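Rhamnosidase B (Bacillus sp., PDB 2OKX) hydrolyses terminal alpha-L-rhamnosyl residues from glycosides, as a glycoside hydrolase of family 78 that probably works with inversion at the anomeric carbon. Local coordinates at residues A[287-292]-A[401-406]; A[316-319]-A[323-326]; A[605-608]-A[613-616]; A[629-634]-A[662-667]. One frame throughout, in Å; residues are numbered along the deposited sequence.

Contact 1 (A[287-292]-A[401-406])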
loop_
_atom_site.group_PDB
_atom_site.type_symbol
_atom_site.label_atom_id
_atom_site.label_comp_id
_atom_site.label_asym_id
_atom_site.label_seq_id
_atom_site.Cartn_x
_atom_site.Cartn_y
_atom_site.Cartn_z
ATOM N N GLU A 287 12.827 -10.075 -15.405
ATOM C CA GLU A 287 13.479 -9.337 -16.489
ATOM C C GLU A 287 13.827 -10.229 -17.674
ATOM O O GLU A 287 14.018 -11.431 -17.530
ATOM C CB GLU A 287 14.769 -8.674 -16.001
ATOM C CG GLU A 287 14.631 -7.848 -14.741
ATOM C CD GLU A 287 15.957 -7.273 -14.286
ATOM O OE1 GLU A 287 16.034 -6.795 -13.132
ATOM O OE2 GLU A 287 16.922 -7.293 -15.083
ATOM N N ARG A 288 13.907 -9.626 -18.855
ATOM C CA ARG A 288 14.281 -10.373 -20.042
ATOM C C ARG A 288 14.952 -9.447 -21.042
ATOM O O ARG A 288 14.531 -8.303 -21.225
ATOM C CB ARG A 288 13.062 -11.043 -20.684
ATOM C CG ARG A 288 13.438 -11.915 -21.879
ATOM C CD ARG A 288 12.249 -12.681 -22.442
ATOM N NE ARG A 288 11.784 -13.734 -21.543
ATOM C CZ ARG A 288 10.851 -14.625 -21.864
ATOM N NH1 ARG A 288 10.284 -14.592 -23.066
ATOM N NH2 ARG A 288 10.480 -15.550 -20.985
ATOM N N TYR A 289 16.014 -9.946 -21.665
ATOM C CA TYR A 289 16.754 -9.183 -22.665
ATOM C C TYR A 289 17.004 -10.056 -23.894
ATOM O O TYR A 289 17.351 -11.228 -23.773
ATOM C CB TYR A 289 18.097 -8.705 -22.098
ATOM C CG TYR A 289 17.968 -7.956 -20.792
ATOM C CD1 TYR A 289 17.879 -8.644 -19.579
ATOM C CD2 TYR A 289 17.865 -6.570 -20.772
ATOM C CE1 TYR A 289 17.686 -7.967 -18.382
ATOM C CE2 TYR A 289 17.670 -5.880 -19.579
ATOM C CZ TYR A 289 17.578 -6.587 -18.387
ATOM O OH TYR A 289 17.352 -5.914 -17.210
ATOM N N TYR A 290 16.813 -9.475 -25.072
ATOM C CA TYR A 290 17.035 -10.197 -26.320
ATOM C C TYR A 290 18.198 -9.558 -27.060
ATOM O O TYR A 290 18.325 -8.333 -27.088
ATOM C CB TYR A 290 15.803 -10.139 -27.228
ATOM C CG TYR A 290 14.586 -10.883 -26.732
ATOM C CD1 TYR A 290 13.762 -10.344 -25.744
ATOM C CD2 TYR A 290 14.234 -12.113 -27.285
ATOM C CE1 TYR A 290 12.607 -11.017 -25.325
ATOM C CE2 TYR A 290 13.092 -12.789 -26.875
ATOM C CZ TYR A 290 12.282 -12.240 -25.899
ATOM O OH TYR A 290 11.145 -12.916 -25.513
ATOM N N SER A 291 19.039 -10.393 -27.658
ATOM C CA SER A 291 20.179 -9.915 -28.426
ATOM C C SER A 291 19.820 -10.073 -29.898
ATOM O O SER A 291 19.431 -11.158 -30.332
ATOM C CB SER A 291 21.427 -10.743 -28.102
ATOM O OG SER A 291 22.567 -10.215 -28.762
ATOM N N LEU A 292 19.935 -8.992 -30.662
ATOM C CA LEU A 292 19.602 -9.037 -32.082
ATOM C C LEU A 292 20.801 -8.647 -32.936
ATOM O O LEU A 292 21.331 -7.548 -32.805
ATOM C CB LEU A 292 18.442 -8.084 -32.387
ATOM C CG LEU A 292 17.205 -8.143 -31.486
ATOM C CD1 LEU A 292 16.192 -7.111 -31.950
ATOM C CD2 LEU A 292 16.602 -9.536 -31.515
ATOM N N ASN A 401 16.933 2.318 -14.179
ATOM C CA ASN A 401 17.609 1.784 -12.999
ATOM C C ASN A 401 17.693 0.263 -13.039
ATOM O O ASN A 401 18.689 -0.321 -12.608
ATOM C CB ASN A 401 16.895 2.238 -11.719
ATOM C CG ASN A 401 17.515 3.483 -11.128
ATOM O OD1 ASN A 401 18.596 3.428 -10.538
ATOM N ND2 ASN A 401 16.846 4.618 -11.294
ATOM N N VAL A 402 16.648 -0.379 -13.556
ATOM C CA VAL A 402 16.630 -1.832 -13.659
ATOM C C VAL A 402 17.669 -2.288 -14.673
ATOM O O VAL A 402 18.362 -3.279 -14.460
ATOM C CB VAL A 402 15.240 -2.343 -14.080
ATOM C CG1 VAL A 402 15.291 -3.842 -14.364
ATOM C CG2 VAL A 402 14.243 -2.050 -12.972
ATOM N N TRP A 403 17.773 -1.574 -15.787
ATOM C CA TRP A 403 18.771 -1.926 -16.786
ATOM C C TRP A 403 19.726 -0.769 -16.975
ATOM O O TRP A 403 19.372 0.256 -17.561
ATOM C CB TRP A 403 18.122 -2.287 -18.130
ATOM C CG TRP A 403 19.125 -2.647 -19.214
ATOM C CD1 TRP A 403 20.418 -3.059 -19.042
ATOM C CD2 TRP A 403 18.883 -2.673 -20.629
ATOM N NE1 TRP A 403 20.994 -3.342 -20.260
ATOM C CE2 TRP A 403 20.073 -3.114 -21.250
ATOM C CE3 TRP A 403 17.775 -2.369 -21.429
ATOM C CZ2 TRP A 403 20.188 -3.261 -22.640
ATOM C CZ3 TRP A 403 17.887 -2.516 -22.815
ATOM C CH2 TRP A 403 19.087 -2.957 -23.401
ATOM N N ARG A 404 20.930 -0.938 -16.446
ATOM C CA ARG A 404 21.981 0.058 -16.561
ATOM C C ARG A 404 23.016 -0.586 -17.475
ATOM O O ARG A 404 23.562 -1.640 -17.155
ATOM C CB ARG A 404 22.599 0.361 -15.185
ATOM C CG ARG A 404 21.645 1.034 -14.201
ATOM C CD ARG A 404 22.265 1.174 -12.812
ATOM N NE ARG A 404 22.645 -0.125 -12.258
ATOM C CZ ARG A 404 23.343 -0.291 -11.140
ATOM N NH1 ARG A 404 23.742 0.760 -10.436
ATOM N NH2 ARG A 404 23.667 -1.510 -10.737
ATOM N N THR A 405 23.261 0.039 -18.624
ATOM C CA THR A 405 24.229 -0.476 -19.584
ATOM C C THR A 405 25.647 -0.344 -19.034
ATOM O O THR A 405 26.584 -0.976 -19.523
ATOM C CB THR A 405 24.100 0.267 -20.922
ATOM O OG1 THR A 405 24.171 1.680 -20.695
ATOM C CG2 THR A 405 22.762 -0.061 -21.570
ATOM N N LEU A 406 25.787 0.484 -18.005
ATOM C CA LEU A 406 27.062 0.696 -17.338
ATOM C C LEU A 406 26.781 0.947 -15.860
ATOM O O LEU A 406 25.910 1.741 -15.522
ATOM C CB LEU A 406 27.795 1.909 -17.918
ATOM C CG LEU A 406 29.009 2.347 -17.089
ATOM C CD1 LEU A 406 30.103 1.297 -17.206
ATOM C CD2 LEU A 406 29.511 3.702 -17.561
HETATM O O HOH W 1 18.258 -5.404 -12.595
HETATM O O HOH W 2 20.147 -5.695 -16.133
#
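Y289 and W403 make the dense part of this contact, an edge-to-face pair. The tyrosine edge points at the five-membered ring of the indole, with centroids 4.8 Å apart and planes at 68°; CE2 of Y289 comes within 3.6 Å of W403 CG. The tryptophan reaches there with CG anti to the backbone N (chi1 179°), while T405 CG2 lies against the other face of the indole. Beyond the rings the contact opens into a watery, polar margin, and no direct hydrogen bond joins the two segments. Y289 OH donates to E287 OE2 over 2.6 Å, meeting the carboxylate from above its plane, 47° out of it. The other oxygen, E287 OE1, stands 3.3 Å from V402 CG1 and is also hydrogen-bonded to Y480 OH. One water bridges the gap, donating to E287 OE1 at 2.7 Å and to V402 O at 2.8 Å; a second donates to Y289 OH and only weakly to V402 O. V402 closes helix 397-402, and W403 is the first residue beyond it to leave helical geometry. From there the indole reaches T259 of strand 256-262, the neighbour of outermost strand 288-294, and A317 and D319 of strand 314-320 beyond it.

Contact 2 (A[316-319]-A[323-326])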
loop_
_atom_site.group_PDB
_atom_site.type_symbol
_atom_site.label_atom_id
_atom_site.label_comp_id
_atom_site.label_asym_id
_atom_site.label_seq_id
_atom_site.Cartn_x
_atom_site.Cartn_y
_atom_site.Cartn_z
ATOM N N PHE A 316 9.669 -0.946 -21.682
ATOM C CA PHE A 316 10.315 -1.341 -22.931
ATOM C C PHE A 316 11.590 -0.516 -23.100
ATOM O O PHE A 316 11.558 0.709 -22.979
ATOM C CB PHE A 316 9.373 -1.056 -24.104
ATOM C CG PHE A 316 9.889 -1.531 -25.435
ATOM C CD1 PHE A 316 9.537 -0.866 -26.605
ATOM C CD2 PHE A 316 10.696 -2.661 -25.524
ATOM C CE1 PHE A 316 9.979 -1.323 -27.847
ATOM C CE2 PHE A 316 11.143 -3.124 -26.759
ATOM C CZ PHE A 316 10.782 -2.453 -27.922
ATOM N N ALA A 317 12.710 -1.176 -23.372
ATOM C CA ALA A 317 13.969 -0.463 -23.551
ATOM C C ALA A 317 14.781 -1.056 -24.691
ATOM O O ALA A 317 14.626 -2.226 -25.034
ATOM C CB ALA A 317 14.790 -0.496 -22.260
ATOM N N ILE A 318 15.651 -0.238 -25.271
ATOM C CA ILE A 318 16.500 -0.676 -26.367
ATOM C C ILE A 318 17.857 0.006 -26.261
ATOM O O ILE A 318 17.940 1.187 -25.925
ATOM C CB ILE A 318 15.894 -0.306 -27.739
ATOM C CG1 ILE A 318 14.483 -0.885 -27.870
ATOM C CG2 ILE A 318 16.784 -0.844 -28.852
ATOM C CD1 ILE A 318 13.772 -0.476 -29.153
ATOM N N ASP A 319 18.917 -0.739 -26.542
ATOM C CA ASP A 319 20.260 -0.174 -26.504
ATOM C C ASP A 319 21.126 -0.835 -27.567
ATOM O O ASP A 319 20.908 -1.990 -27.930
ATOM C CB ASP A 319 20.893 -0.361 -25.124
ATOM C CG ASP A 319 22.174 0.433 -24.961
ATOM O OD1 ASP A 319 23.267 -0.149 -25.125
ATOM O OD2 ASP A 319 22.084 1.647 -24.680
ATOM N N ALA A 323 23.738 3.357 -34.147
ATOM C CA ALA A 323 22.656 4.335 -34.120
ATOM C C ALA A 323 21.355 3.742 -34.657
ATOM O O ALA A 323 21.377 2.911 -35.566
ATOM C CB ALA A 323 23.045 5.563 -34.937
ATOM N N PHE A 324 20.223 4.164 -34.096
ATOM C CA PHE A 324 18.931 3.665 -34.556
ATOM C C PHE A 324 17.786 4.635 -34.286
ATOM O O PHE A 324 17.883 5.515 -33.430
ATOM C CB PHE A 324 18.610 2.315 -33.904
ATOM C CG PHE A 324 18.412 2.388 -32.412
ATOM C CD1 PHE A 324 19.503 2.382 -31.549
ATOM C CD2 PHE A 324 17.134 2.477 -31.874
ATOM C CE1 PHE A 324 19.321 2.463 -30.169
ATOM C CE2 PHE A 324 16.943 2.559 -30.497
ATOM C CZ PHE A 324 18.039 2.552 -29.645
ATOM N N THR A 325 16.701 4.473 -35.033
ATOM C CA THR A 325 15.526 5.311 -34.864
ATOM C C THR A 325 14.315 4.402 -34.699
ATOM O O THR A 325 14.382 3.204 -34.977
ATOM C CB THR A 325 15.291 6.232 -36.086
ATOM O OG1 THR A 325 14.923 5.443 -37.225
ATOM C CG2 THR A 325 16.553 7.015 -36.408
ATOM N N LEU A 326 13.211 4.980 -34.244
ATOM C CA LEU A 326 11.977 4.240 -34.041
ATOM C C LEU A 326 10.804 5.050 -34.559
ATOM O O LEU A 326 10.784 6.276 -34.437
ATOM C CB LEU A 326 11.753 3.962 -32.549
ATOM C CG LEU A 326 12.187 2.630 -31.932
ATOM C CD1 LEU A 326 13.660 2.371 -32.185
ATOM C CD2 LEU A 326 11.891 2.667 -30.434
#
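I318 meets F324 and L326 through carbon alone, one branch to each partner. The aromatic-aliphatic part belongs to its methyl branch: I318 CG2 lies 3.7 Å from F324 CZ and 3.8 Å from F324 CE2, in an oblique approach. With chi1 at 65°, F324 CG sits between the backbone N and the carbonyl carbon, and this rotation turns the far end of the ring to I318. The aliphatic part belongs to the longer branch. I318 CD1 and L326 CD2 reach toward each other tip to tip, 3.9 Å apart, and L326 CD1 lies in the plane of the F324 ring at its edge, linking the two partners. As for polar interactions, no hydrogen bond crosses between the segments; the backbone of I318 pairs with Y219 and that of T325 with T251, each within its own sheet. An alanine in place of I318 would remove both CG2 and CD1 and would probably leave a gap facing F324 and L326. This is face-to-face packing of two antiparallel sheets, within the sequence range of domain D2. Strand 314-320 runs between strands 256-262 and 219-223, with I318 also touching V258, L260 and Y219, whereas strand 324-327 pairs with strand 240-252, where F324 and L326 rest on L250.

Contact 3 (A[605-608]-A[613-616])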
loop_
_atom_site.group_PDB
_atom_site.type_symbol
_atom_site.label_atom_id
_atom_site.label_comp_id
_atom_site.label_asym_id
_atom_site.label_seq_id
_atom_site.Cartn_x
_atom_site.Cartn_y
_atom_site.Cartn_z
ATOM N N PRO A 605 -18.462 -0.714 5.358
ATOM C CA PRO A 605 -19.866 -0.806 4.934
ATOM C C PRO A 605 -20.191 0.065 3.720
ATOM O O PRO A 605 -21.233 -0.103 3.086
ATOM C CB PRO A 605 -20.632 -0.370 6.181
ATOM C CG PRO A 605 -19.743 -0.840 7.295
ATOM C CD PRO A 605 -18.374 -0.415 6.799
ATOM N N GLY A 606 -19.297 0.998 3.406
ATOM C CA GLY A 606 -19.509 1.874 2.269
ATOM C C GLY A 606 -19.462 1.132 0.943
ATOM O O GLY A 606 -19.848 1.678 -0.090
ATOM N N SER A 607 -18.988 -0.111 0.969
ATOM C CA SER A 607 -18.900 -0.925 -0.240
ATOM C C SER A 607 -20.148 -1.792 -0.414
ATOM O O SER A 607 -20.209 -2.630 -1.313
ATOM C CB SER A 607 -17.664 -1.828 -0.186
ATOM O OG SER A 607 -17.803 -2.821 0.814
ATOM N N ALA A 608 -21.136 -1.590 0.455
ATOM C CA ALA A 608 -22.381 -2.354 0.404
ATOM C C ALA A 608 -23.073 -2.252 -0.955
ATOM O O ALA A 608 -23.637 -3.234 -1.437
ATOM C CB ALA A 608 -23.327 -1.884 1.506
ATOM N N LEU A 613 -21.340 -8.590 0.400
ATOM C CA LEU A 613 -20.261 -9.399 0.961
ATOM C C LEU A 613 -19.090 -8.507 1.389
ATOM O O LEU A 613 -18.186 -8.952 2.100
ATOM C CB LEU A 613 -19.789 -10.436 -0.062
ATOM C CG LEU A 613 -20.859 -11.412 -0.574
ATOM C CD1 LEU A 613 -20.225 -12.399 -1.543
ATOM C CD2 LEU A 613 -21.502 -12.150 0.600
ATOM N N TYR A 614 -19.129 -7.254 0.939
ATOM C CA TYR A 614 -18.129 -6.229 1.257
ATOM C C TYR A 614 -16.756 -6.420 0.616
ATOM O O TYR A 614 -16.221 -7.529 0.579
ATOM C CB TYR A 614 -17.989 -6.092 2.781
ATOM C CG TYR A 614 -19.261 -5.634 3.482
ATOM C CD1 TYR A 614 -19.356 -5.643 4.874
ATOM C CD2 TYR A 614 -20.371 -5.200 2.752
ATOM C CE1 TYR A 614 -20.527 -5.231 5.523
ATOM C CE2 TYR A 614 -21.543 -4.790 3.387
ATOM C CZ TYR A 614 -21.616 -4.807 4.770
ATOM O OH TYR A 614 -22.778 -4.403 5.393
ATOM N N LEU A 615 -16.193 -5.319 0.119
ATOM C CA LEU A 615 -14.884 -5.326 -0.536
ATOM C C LEU A 615 -13.734 -5.625 0.418
ATOM O O LEU A 615 -13.780 -5.253 1.590
ATOM C CB LEU A 615 -14.637 -3.985 -1.236
ATOM C CG LEU A 615 -15.021 -3.914 -2.719
ATOM C CD1 LEU A 615 -16.422 -4.465 -2.922
ATOM C CD2 LEU A 615 -14.922 -2.476 -3.211
ATOM N N ASP A 616 -12.705 -6.295 -0.098
ATOM C CA ASP A 616 -11.543 -6.667 0.702
ATOM C C ASP A 616 -10.559 -5.518 0.947
ATOM O O ASP A 616 -9.644 -5.641 1.761
ATOM C CB ASP A 616 -10.844 -7.886 0.075
ATOM C CG ASP A 616 -10.657 -7.757 -1.430
ATOM O OD1 ASP A 616 -10.608 -8.809 -2.106
ATOM O OD2 ASP A 616 -10.546 -6.619 -1.932
#
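Y614 reaches back over residues 605-608 with its ring, while its backbone passes S607, the two CA atoms being 5.6 Å apart. P605 lies over one face of that ring, its CA 4.4 Å from Y614 CZ, and A608 CB approaches Y614 CE2 obliquely at 3.9 Å. CG of Y614 stands anti to the carbonyl carbon (chi1 -62°), which swings the ring toward P605 and A608. Its hydroxyl is hydrogen-bonded to A656 O on helix 647-665, and W633 of helix 627-644 meets the ring edge-to-face, so the phenol is held at its hydroxyl and flanked by an indole. The backbone of Y614 has a positive phi (71°), a turn of the chain that probably helps to bring the next amide round to S607. Both segments belong to one loop between helices 595-603 and 627-644 of the six-hairpin glycosidase domain, where a 3-10 turn closed by A608 N to P605 O faces an irregular strand-free segment. L615 follows with the polar link: its N donates to S607 OG over 3.1 Å at a nearly straight 166°. S607 OG is also bonded to V604 O, so one hydroxyl joins this amide to the chain just ahead of the turn. L615 CB then packs on S607 CB at 3.9 Å, and L615 CD1 lies 4.0 Å from the same S607 CB.

Contact 4 (A[629-634]-A[662-667])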
loop_
_atom_site.group_PDB
_atom_site.type_symbol
_atom_site.label_atom_id
_atom_site.label_comp_id
_atom_site.label_asym_id
_atom_site.label_seq_id
_atom_site.Cartn_x
_atom_site.Cartn_y
_atom_site.Cartn_z
ATOM N N TRP A 629 -11.605 -11.878 4.750
ATOM C CA TRP A 629 -11.323 -10.485 5.073
ATOM C C TRP A 629 -12.551 -9.845 5.706
ATOM O O TRP A 629 -12.440 -9.096 6.677
ATOM C CB TRP A 629 -10.914 -9.689 3.826
ATOM C CG TRP A 629 -9.440 -9.779 3.448
ATOM C CD1 TRP A 629 -8.708 -8.820 2.799
ATOM C CD2 TRP A 629 -8.557 -10.899 3.629
ATOM N NE1 TRP A 629 -7.434 -9.272 2.563
ATOM C CE2 TRP A 629 -7.313 -10.544 3.060
ATOM C CE3 TRP A 629 -8.695 -12.167 4.214
ATOM C CZ2 TRP A 629 -6.214 -11.411 3.055
ATOM C CZ3 TRP A 629 -7.601 -13.030 4.210
ATOM C CH2 TRP A 629 -6.376 -12.646 3.633
ATOM N N THR A 630 -13.728 -10.136 5.161
ATOM C CA THR A 630 -14.942 -9.567 5.723
ATOM C C THR A 630 -15.183 -10.171 7.106
ATOM O O THR A 630 -15.634 -9.483 8.022
ATOM C CB THR A 630 -16.151 -9.808 4.801
ATOM O OG1 THR A 630 -15.956 -9.085 3.577
ATOM C CG2 THR A 630 -17.436 -9.319 5.461
ATOM N N PHE A 631 -14.866 -11.451 7.264
ATOM C CA PHE A 631 -15.040 -12.092 8.561
ATOM C C PHE A 631 -14.074 -11.461 9.566
ATOM O O PHE A 631 -14.404 -11.317 10.743
ATOM C CB PHE A 631 -14.780 -13.604 8.475
ATOM C CG PHE A 631 -15.680 -14.328 7.503
ATOM C CD1 PHE A 631 -16.938 -13.826 7.184
ATOM C CD2 PHE A 631 -15.268 -15.524 6.921
ATOM C CE1 PHE A 631 -17.775 -14.505 6.289
ATOM C CE2 PHE A 631 -16.099 -16.210 6.028
ATOM C CZ PHE A 631 -17.355 -15.695 5.714
ATOM N N PHE A 632 -12.881 -11.086 9.104
ATOM C CA PHE A 632 -11.902 -10.468 9.993
ATOM C C PHE A 632 -12.353 -9.064 10.364
ATOM O O PHE A 632 -12.005 -8.550 11.431
ATOM C CB PHE A 632 -10.510 -10.433 9.348
ATOM C CG PHE A 632 -9.903 -11.794 9.146
ATOM C CD1 PHE A 632 -10.267 -12.862 9.965
ATOM C CD2 PHE A 632 -8.973 -12.015 8.136
ATOM C CE1 PHE A 632 -9.717 -14.129 9.776
ATOM C CE2 PHE A 632 -8.419 -13.275 7.940
ATOM C CZ PHE A 632 -8.794 -14.337 8.763
ATOM N N TRP A 633 -13.129 -8.445 9.479
ATOM C CA TRP A 633 -13.663 -7.111 9.730
ATOM C C TRP A 633 -14.649 -7.215 10.893
ATOM O O TRP A 633 -14.673 -6.364 11.782
ATOM C CB TRP A 633 -14.395 -6.578 8.493
ATOM C CG TRP A 633 -15.197 -5.327 8.759
ATOM C CD1 TRP A 633 -14.709 -4.076 9.009
ATOM C CD2 TRP A 633 -16.625 -5.220 8.832
ATOM N NE1 TRP A 633 -15.744 -3.197 9.234
ATOM C CE2 TRP A 633 -16.931 -3.873 9.132
ATOM C CE3 TRP A 633 -17.677 -6.134 8.672
ATOM C CZ2 TRP A 633 -18.249 -3.414 9.277
ATOM C CZ3 TRP A 633 -18.990 -5.678 8.816
ATOM C CH2 TRP A 633 -19.261 -4.330 9.116
ATOM N N ILE A 634 -15.474 -8.259 10.878
ATOM C CA ILE A 634 -16.441 -8.449 11.950
ATOM C C ILE A 634 -15.674 -8.665 13.252
ATOM O O ILE A 634 -16.017 -8.104 14.290
ATOM C CB ILE A 634 -17.358 -9.660 11.665
ATOM C CG1 ILE A 634 -18.264 -9.341 10.467
ATOM C CG2 ILE A 634 -18.199 -9.987 12.898
ATOM C CD1 ILE A 634 -19.131 -10.504 10.009
ATOM N N THR A 662 -25.969 -12.059 6.774
ATOM C CA THR A 662 -27.203 -12.571 6.193
ATOM C C THR A 662 -26.936 -13.051 4.770
ATOM O O THR A 662 -27.372 -14.134 4.378
ATOM C CB THR A 662 -28.299 -11.486 6.161
ATOM O OG1 THR A 662 -28.675 -11.150 7.502
ATOM C CG2 THR A 662 -29.526 -11.979 5.394
ATOM N N HIS A 663 -26.202 -12.251 4.002
ATOM C CA HIS A 663 -25.897 -12.622 2.628
ATOM C C HIS A 663 -24.872 -13.744 2.491
ATOM O O HIS A 663 -24.906 -14.495 1.517
ATOM C CB HIS A 663 -25.470 -11.390 1.831
ATOM C CG HIS A 663 -26.597 -10.446 1.552
ATOM N ND1 HIS A 663 -27.131 -9.618 2.515
ATOM C CD2 HIS A 663 -27.332 -10.245 0.432
ATOM C CE1 HIS A 663 -28.147 -8.948 2.002
ATOM N NE2 HIS A 663 -28.291 -9.309 0.740
ATOM N N TYR A 664 -23.962 -13.875 3.450
ATOM C CA TYR A 664 -22.990 -14.959 3.371
ATOM C C TYR A 664 -23.704 -16.291 3.592
ATOM O O TYR A 664 -23.344 -17.310 2.997
ATOM C CB TYR A 664 -21.872 -14.788 4.407
ATOM C CG TYR A 664 -20.711 -13.954 3.904
ATOM C CD1 TYR A 664 -20.640 -12.588 4.164
ATOM C CD2 TYR A 664 -19.708 -14.530 3.121
ATOM C CE1 TYR A 664 -19.598 -11.811 3.651
ATOM C CE2 TYR A 664 -18.664 -13.763 2.605
ATOM C CZ TYR A 664 -18.617 -12.405 2.873
ATOM O OH TYR A 664 -17.595 -11.640 2.349
ATOM N N LEU A 665 -24.722 -16.271 4.447
ATOM C CA LEU A 665 -25.499 -17.471 4.748
ATOM C C LEU A 665 -26.256 -17.974 3.520
ATOM O O LEU A 665 -26.479 -19.178 3.367
ATOM C CB LEU A 665 -26.485 -17.191 5.886
ATOM C CG LEU A 665 -25.885 -17.076 7.288
ATOM C CD1 LEU A 665 -26.967 -16.703 8.295
ATOM C CD2 LEU A 665 -25.239 -18.400 7.664
ATOM N N GLU A 666 -26.649 -17.053 2.646
ATOM C CA GLU A 666 -27.373 -17.427 1.436
ATOM C C GLU A 666 -26.470 -18.212 0.491
ATOM O O GLU A 666 -26.942 -18.826 -0.463
ATOM C CB GLU A 666 -27.907 -16.180 0.727
ATOM C CG GLU A 666 -28.886 -15.364 1.555
ATOM C CD GLU A 666 -29.299 -14.080 0.865
ATOM O OE1 GLU A 666 -30.030 -13.276 1.480
ATOM O OE2 GLU A 666 -28.889 -13.872 -0.297
ATOM N N HIS A 667 -25.169 -18.197 0.760
ATOM C CA HIS A 667 -24.216 -18.910 -0.079
ATOM C C HIS A 667 -23.955 -20.323 0.414
ATOM O O HIS A 667 -23.101 -21.030 -0.118
ATOM C CB HIS A 667 -22.913 -18.113 -0.181
ATOM C CG HIS A 667 -23.019 -16.919 -1.080
ATOM N ND1 HIS A 667 -22.805 -16.993 -2.440
ATOM C CD2 HIS A 667 -23.386 -15.642 -0.825
ATOM C CE1 HIS A 667 -23.037 -15.811 -2.984
ATOM N NE2 HIS A 667 -23.391 -14.974 -2.026
#
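This is a buried helix-to-helix contact in the six-hairpin glycosidase domain, where F631 and T630 of helix 627-644 meet Y664 near the end of helix 647-665. The backbones stay well apart, with F631 CA and Y664 CA at 9.9 Å, so the side chains, chiefly the two aromatic ones, bridge the distance. F631 and Y664 form an edge-to-face (T-shaped) pair: the phenylalanine edge is turned to the tyrosine face, centroids 4.9 Å apart and planes at 60°. F631 CE1 stands 3.6 Å above the tyrosine plane, over the ring centre, and F631 CZ is 3.7 Å from Y664 CD2. CG of F631 lies anti to its carbonyl carbon (chi1 -59°), and from there the ring's far end reaches Y664 although the CB leaves the backbone at an angle to it. T630 comes obliquely to the phenol end, its CG2 3.8 Å from Y664 CE1. The hydroxyls T630 OG1 and Y664 OH are both hydrogen-bonded to L613 O. F631 packs further on F701, L702 and A705 of helix 696-715. A leucine in place of Y664 lacks ring and hydroxyl, and would probably leave the F631 edge without an aromatic face and L613 O with one hydroxyl fewer. The chemistry thus divides along the tyrosine: its ring meets an aromatic edge, while its hydroxyl, together with T630 OG1, satisfies a buried loop carbonyl.

The four contacts fall into two well-separated pairs. Contact 2 is nested along the chain inside the loop closed by contact 1; their centres lie 12 Å apart, and they share the five-stranded sheet holding strands 288-294 and 314-320, where W403 CE3 comes within 3.6 Å of A317 CB. Contacts 3 and 4 follow in series, 10 Å apart between centres, both in the six-hairpin glycosidase domain; L613 O, in the loop of contact 3, probably accepts hydrogen bonds from both hydroxyls of contact 4. Between the pairs centres are 43 to 53 Å apart, consistent with a largely beta region and a helical domain that pack separately.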